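Local coordinates for 70 kDa protein (Xanthomonas sp., PDB 4B2N) that oxidatively cleaves rubber latex as a processive oxygenase that carries two covalently attached c-type haems, at residues A[116-121]-A[153-158]; A[357-362]-A[655-660]. All coordinates share one frame; numbering follows the deposited sequence.

Contact 1. Residues A[116-121]-A[153-158]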
loop_
_atom_site.group_PDB
_atom_site.type_symbol
_atom_site.label_atom_id
_atom_site.label_comp_id
_atom_site.label_asym_id
_atom_site.label_seq_id
_atom_site.Cartn_x
_atom_site.Cartn_y
_atom_site.Cartn_z
ATOM N N SER A 116 11.697 21.289 -15.242
ATOM C CA SER A 116 12.582 20.171 -15.230
ATOM C C SER A 116 11.876 18.884 -15.663
ATOM O O SER A 116 12.489 18.032 -16.365
ATOM C CB SER A 116 13.083 19.921 -13.820
ATOM O OG SER A 116 13.929 20.976 -13.363
ATOM N N TYR A 117 10.630 18.718 -15.206
ATOM C CA TYR A 117 9.859 17.580 -15.631
ATOM C C TYR A 117 9.588 17.634 -17.161
ATOM O O TYR A 117 9.770 16.664 -17.865
ATOM C CB TYR A 117 8.513 17.447 -14.860
ATOM C CG TYR A 117 7.613 16.493 -15.567
ATOM C CD1 TYR A 117 7.692 15.105 -15.310
ATOM C CD2 TYR A 117 6.690 16.934 -16.499
ATOM C CE1 TYR A 117 6.890 14.212 -15.991
ATOM C CE2 TYR A 117 5.856 16.057 -17.183
ATOM C CZ TYR A 117 5.968 14.679 -16.894
ATOM O OH TYR A 117 5.171 13.781 -17.500
ATOM N N HIS A 118 9.273 18.805 -17.655
ATOM C CA HIS A 118 9.045 19.020 -19.060
ATOM C C HIS A 118 10.227 18.572 -19.893
ATOM O O HIS A 118 10.035 18.143 -21.057
ATOM C CB HIS A 118 8.781 20.502 -19.309
ATOM C CG HIS A 118 8.152 20.792 -20.638
ATOM N ND1 HIS A 118 6.966 20.221 -21.041
ATOM C CD2 HIS A 118 8.595 21.589 -21.688
ATOM C CE1 HIS A 118 6.652 20.679 -22.273
ATOM N NE2 HIS A 118 7.644 21.532 -22.665
ATOM N N PHE A 119 11.428 18.697 -19.328
ATOM C CA PHE A 119 12.694 18.354 -20.053
ATOM C C PHE A 119 13.308 17.052 -19.569
ATOM O O PHE A 119 14.456 16.768 -19.850
ATOM C CB PHE A 119 13.713 19.544 -20.047
ATOM C CG PHE A 119 13.293 20.664 -20.975
ATOM C CD1 PHE A 119 13.583 20.614 -22.346
ATOM C CD2 PHE A 119 12.547 21.740 -20.527
ATOM C CE1 PHE A 119 13.170 21.636 -23.229
ATOM C CE2 PHE A 119 12.132 22.773 -21.398
ATOM C CZ PHE A 119 12.437 22.730 -22.760
ATOM N N ILE A 120 12.584 16.273 -18.750
ATOM C CA ILE A 120 13.224 15.105 -18.136
ATOM C C ILE A 120 13.681 14.070 -19.171
ATOM O O ILE A 120 14.411 13.197 -18.821
ATOM C CB ILE A 120 12.246 14.371 -17.133
ATOM C CG1 ILE A 120 13.023 13.537 -16.088
ATOM C CG2 ILE A 120 11.137 13.628 -17.882
ATOM C CD1 ILE A 120 12.189 13.431 -14.833
ATOM N N PHE A 121 13.214 14.089 -20.406
ATOM C CA PHE A 121 13.827 13.206 -21.448
ATOM C C PHE A 121 15.360 13.444 -21.480
ATOM O O PHE A 121 16.098 12.561 -21.901
ATOM C CB PHE A 121 13.235 13.453 -22.865
ATOM C CG PHE A 121 13.307 14.869 -23.321
ATOM C CD1 PHE A 121 14.441 15.332 -24.014
ATOM C CD2 PHE A 121 12.230 15.758 -23.063
ATOM C CE1 PHE A 121 14.484 16.641 -24.427
ATOM C CE2 PHE A 121 12.289 17.081 -23.454
ATOM C CZ PHE A 121 13.420 17.539 -24.111
ATOM N N PRO A 153 2.306 23.085 -15.808
ATOM C CA PRO A 153 2.487 24.199 -16.761
ATOM C C PRO A 153 3.697 23.961 -17.681
ATOM O O PRO A 153 4.784 23.560 -17.217
ATOM C CB PRO A 153 2.785 25.397 -15.821
ATOM C CG PRO A 153 3.519 24.745 -14.664
ATOM C CD PRO A 153 2.770 23.447 -14.445
ATOM N N LEU A 154 3.483 24.185 -18.973
ATOM C CA LEU A 154 4.571 24.242 -19.959
ATOM C C LEU A 154 5.406 25.472 -19.632
ATOM O O LEU A 154 4.878 26.413 -19.012
ATOM C CB LEU A 154 3.967 24.339 -21.359
ATOM C CG LEU A 154 2.940 23.251 -21.767
ATOM C CD1 LEU A 154 2.828 23.290 -23.287
ATOM C CD2 LEU A 154 3.268 21.832 -21.310
ATOM N N PRO A 155 6.681 25.493 -20.104
ATOM C CA PRO A 155 7.551 26.622 -19.888
ATOM C C PRO A 155 6.845 27.903 -20.271
ATOM O O PRO A 155 6.197 27.964 -21.323
ATOM C CB PRO A 155 8.728 26.326 -20.841
ATOM C CG PRO A 155 8.860 24.828 -20.733
ATOM C CD PRO A 155 7.401 24.377 -20.772
ATOM N N GLY A 156 6.910 28.899 -19.394
ATOM C CA GLY A 156 6.316 30.176 -19.705
ATOM C C GLY A 156 4.914 30.345 -19.176
ATOM O O GLY A 156 4.438 31.502 -18.984
ATOM N N GLU A 157 4.244 29.238 -18.873
ATOM C CA GLU A 157 2.830 29.356 -18.452
ATOM C C GLU A 157 2.830 29.575 -16.950
ATOM O O GLU A 157 3.552 28.904 -16.215
ATOM C CB GLU A 157 2.076 27.995 -18.684
ATOM C CG GLU A 157 1.823 27.663 -20.165
ATOM C CD GLU A 157 0.988 26.392 -20.385
ATOM O OE1 GLU A 157 0.968 25.478 -19.533
ATOM O OE2 GLU A 157 0.342 26.288 -21.457
ATOM N N ASP A 158 1.938 30.420 -16.487
ATOM C CA ASP A 158 1.729 30.546 -15.069
ATOM C C ASP A 158 0.553 29.620 -14.732
ATOM O O ASP A 158 -0.582 29.845 -15.185
ATOM C CB ASP A 158 1.401 31.992 -14.737
ATOM C CG ASP A 158 0.957 32.198 -13.282
ATOM O OD1 ASP A 158 0.621 31.248 -12.561
ATOM O OD2 ASP A 158 0.849 33.354 -12.857
#
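His-118 and Leu-154 have the closest pair of CA atoms, 6.9 Å apart, where the end of helix 114-118 faces the loop that follows strand 151-152. The main contact is a CH-pi interaction: CD of Pro-155 stands over one face of the His-118 imidazole, offset toward the rim. The modelled separation of the two is too tight to be relied on. With CG anti to the backbone N (chi1 -163°), the imidazole is directed at the loop, and its ND1 is hydrogen-bonded to the hydroxyl of Tyr-152. Pro-155 occupies the second position of a type II beta turn from Leu-154 to Glu-157, with Gly-156 third at a positive phi of 95°. Glu-157 N closes the turn on Leu-154 O (2.9 Å). The Glu-157 side chain folds back as well, and its OE1 accepts Leu-154 N at 2.9 Å from above the carboxylate plane; OE2 is hydrogen-bonded to OG of Ser-166. On the same proline, CG lies 3.9 Å from CE2 of Phe-119, whose ring also makes a cation-pi contact with Arg-129. Leu-154 adds its CD2 methyl, 3.7 Å from CE1 of His-118.

Contact 2. Residues A[357-362]-A[655-660]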
loop_
_atom_site.group_PDB
_atom_site.type_symbol
_atom_site.label_atom_id
_atom_site.label_comp_id
_atom_site.label_asym_id
_atom_site.label_seq_id
_atom_site.Cartn_x
_atom_site.Cartn_y
_atom_site.Cartn_z
ATOM N N THR A 357 -20.661 -20.686 -13.886
ATOM C CA THR A 357 -21.323 -20.541 -12.601
ATOM C C THR A 357 -21.256 -21.819 -11.763
ATOM O O THR A 357 -21.036 -21.773 -10.547
ATOM C CB THR A 357 -22.774 -20.167 -12.828
ATOM O OG1 THR A 357 -22.770 -18.876 -13.400
ATOM C CG2 THR A 357 -23.578 -20.133 -11.513
ATOM N N ALA A 358 -21.425 -22.965 -12.416
ATOM C CA ALA A 358 -21.359 -24.214 -11.664
ATOM C C ALA A 358 -19.957 -24.524 -11.127
ATOM O O ALA A 358 -19.819 -25.110 -10.053
ATOM C CB ALA A 358 -21.896 -25.388 -12.495
ATOM N N LEU A 359 -18.917 -24.188 -11.886
ATOM C CA LEU A 359 -17.559 -24.430 -11.437
ATOM C C LEU A 359 -17.272 -23.483 -10.221
ATOM O O LEU A 359 -16.692 -23.895 -9.191
ATOM C CB LEU A 359 -16.591 -24.214 -12.633
ATOM C CG LEU A 359 -15.108 -24.431 -12.411
ATOM C CD1 LEU A 359 -14.890 -25.808 -11.788
ATOM C CD2 LEU A 359 -14.235 -24.127 -13.652
ATOM N N ALA A 360 -17.728 -22.236 -10.341
ATOM C CA ALA A 360 -17.586 -21.232 -9.283
ATOM C C ALA A 360 -18.284 -21.653 -7.973
ATOM O O ALA A 360 -17.795 -21.391 -6.842
ATOM C CB ALA A 360 -18.091 -19.885 -9.793
ATOM N N GLU A 361 -19.387 -22.391 -8.121
ATOM C CA GLU A 361 -20.101 -22.870 -6.940
ATOM C C GLU A 361 -19.349 -24.036 -6.293
ATOM O O GLU A 361 -19.363 -24.175 -5.088
ATOM C CB GLU A 361 -21.559 -23.229 -7.263
ATOM C CG GLU A 361 -22.388 -21.994 -7.632
ATOM C CD GLU A 361 -23.886 -22.246 -7.634
ATOM O OE1 GLU A 361 -24.316 -23.346 -7.205
ATOM O OE2 GLU A 361 -24.637 -21.345 -8.059
ATOM N N GLN A 362 -18.734 -24.907 -7.081
ATOM C CA GLN A 362 -17.855 -25.920 -6.488
ATOM C C GLN A 362 -16.694 -25.228 -5.747
ATOM O O GLN A 362 -16.338 -25.595 -4.627
ATOM C CB GLN A 362 -17.338 -26.870 -7.564
ATOM C CG GLN A 362 -18.481 -27.731 -8.111
ATOM C CD GLN A 362 -18.060 -28.744 -9.148
ATOM O OE1 GLN A 362 -18.747 -29.764 -9.330
ATOM N NE2 GLN A 362 -16.964 -28.488 -9.841
ATOM N N LEU A 655 -11.554 -23.224 -7.401
ATOM C CA LEU A 655 -11.287 -22.082 -6.525
ATOM C C LEU A 655 -10.986 -20.861 -7.376
ATOM O O LEU A 655 -11.446 -19.760 -7.033
ATOM C CB LEU A 655 -10.098 -22.383 -5.637
ATOM C CG LEU A 655 -10.314 -23.198 -4.346
ATOM C CD1 LEU A 655 -8.921 -23.599 -3.869
ATOM C CD2 LEU A 655 -11.064 -22.392 -3.268
ATOM N N ILE A 656 -10.266 -21.025 -8.488
ATOM C CA ILE A 656 -10.045 -19.856 -9.375
ATOM C C ILE A 656 -11.318 -19.298 -9.974
ATOM O O ILE A 656 -11.540 -18.067 -10.010
ATOM C CB ILE A 656 -8.985 -20.150 -10.453
ATOM C CG1 ILE A 656 -7.595 -20.103 -9.813
ATOM C CG2 ILE A 656 -9.047 -19.155 -11.603
ATOM C CD1 ILE A 656 -6.614 -20.993 -10.595
ATOM N N GLU A 657 -12.177 -20.186 -10.462
ATOM C CA GLU A 657 -13.448 -19.760 -10.971
ATOM C C GLU A 657 -14.243 -19.027 -9.896
ATOM O O GLU A 657 -14.908 -18.017 -10.174
ATOM C CB GLU A 657 -14.242 -20.985 -11.427
ATOM C CG GLU A 657 -15.211 -20.557 -12.497
ATOM C CD GLU A 657 -14.546 -20.175 -13.807
ATOM O OE1 GLU A 657 -13.308 -20.342 -13.969
ATOM O OE2 GLU A 657 -15.263 -19.632 -14.669
ATOM N N TYR A 658 -14.220 -19.549 -8.667
ATOM C CA TYR A 658 -14.923 -18.863 -7.595
ATOM C C TYR A 658 -14.352 -17.437 -7.347
ATOM O O TYR A 658 -15.109 -16.460 -7.158
ATOM C CB TYR A 658 -14.858 -19.704 -6.327
ATOM C CG TYR A 658 -15.486 -19.001 -5.145
ATOM C CD1 TYR A 658 -16.803 -18.526 -5.223
ATOM C CD2 TYR A 658 -14.784 -18.826 -3.957
ATOM C CE1 TYR A 658 -17.384 -17.882 -4.158
ATOM C CE2 TYR A 658 -15.363 -18.171 -2.863
ATOM C CZ TYR A 658 -16.672 -17.722 -2.994
ATOM O OH TYR A 658 -17.298 -17.123 -1.976
ATOM N N ILE A 659 -13.048 -17.300 -7.413
ATOM C CA ILE A 659 -12.434 -15.986 -7.121
ATOM C C ILE A 659 -12.828 -14.940 -8.190
ATOM O O ILE A 659 -12.891 -13.703 -7.915
ATOM C CB ILE A 659 -10.915 -16.097 -6.918
ATOM C CG1 ILE A 659 -10.628 -16.854 -5.605
ATOM C CG2 ILE A 659 -10.254 -14.679 -6.908
ATOM C CD1 ILE A 659 -9.276 -17.506 -5.543
ATOM N N LYS A 660 -13.031 -15.424 -9.426
ATOM C CA LYS A 660 -13.586 -14.586 -10.489
ATOM C C LYS A 660 -14.903 -13.905 -10.084
ATOM O O LYS A 660 -15.172 -12.830 -10.558
ATOM C CB LYS A 660 -13.784 -15.400 -11.790
ATOM C CG LYS A 660 -12.504 -15.919 -12.400
ATOM C CD LYS A 660 -12.819 -16.678 -13.702
ATOM C CE LYS A 660 -11.609 -17.337 -14.353
ATOM N NZ LYS A 660 -12.017 -18.240 -15.487
#
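Ala-360 and Tyr-658 lie where helices 357-369 and 649-660 come together, with CA atoms only 3.9 Å apart. The local axes pass 6.9 Å from each other at a signed crossing angle of -107°, so the contact is short along both helices. Such closeness fits the small side chain of Ala-360, whose CB rests against the backbone of the other helix, 3.7 Å from Glu-657 O. Apolar packing is carried by Leu-359 and the aliphatic part of Glu-657, which meet at about a right angle: CG of Leu-359 is 3.7 Å from CB of Glu-657, and the CD2 methyl extends alongside the same chain toward its carboxylate. Van der Waals contact also involves the main chain, Ala-360 O lying 3.4 Å from CB of Tyr-658 and equally near CD1 of that ring. The Glu-657 carboxylate finds its partners beside the crossing. A bend at chi2 (70°) turns it so that OE1 receives Lys-660 NZ at 2.9 Å in a salt bridge, on the syn side but tilted 30° out of the carboxylate plane, while OE2 takes the backbone N of Asn-356. The side chain of Asn-356 in turn accepts Leu-359 N, linking this carboxylate to the start of the partner helix. Leu-655 and Ile-659 line a haem c pocket, so the crossing sets helix 357-369 against a pocket helix. Tyr-658 lies about 7 Å, side chain to side chain, from Cys-390, a covalent attachment point of the second haem. It meets Tyr-367 farther along helix 357-369, while Ile-656 packs on Trp-525 and Leu-528 of helix 524-528.

Both segments of contact 1 precede those of contact 2 in the sequence, and the two share no helix or strand. Their centres are 50 Å apart and their nearest atoms about 34 Å, a wide separation for a chain whose radius of gyration is 24 Å. Contact 1 is a local surface join of helix 114-118 to a loop, its segments 32 residues apart and away from the annotated sites. Contact 2 is buried and joins segments 293 residues apart at their closest ends, bringing the C-terminal helix 649-660 back against helix 357-369 next to a haem pocket. They therefore belong to separate regions of the protein, and only contact 2 borders a cofactor.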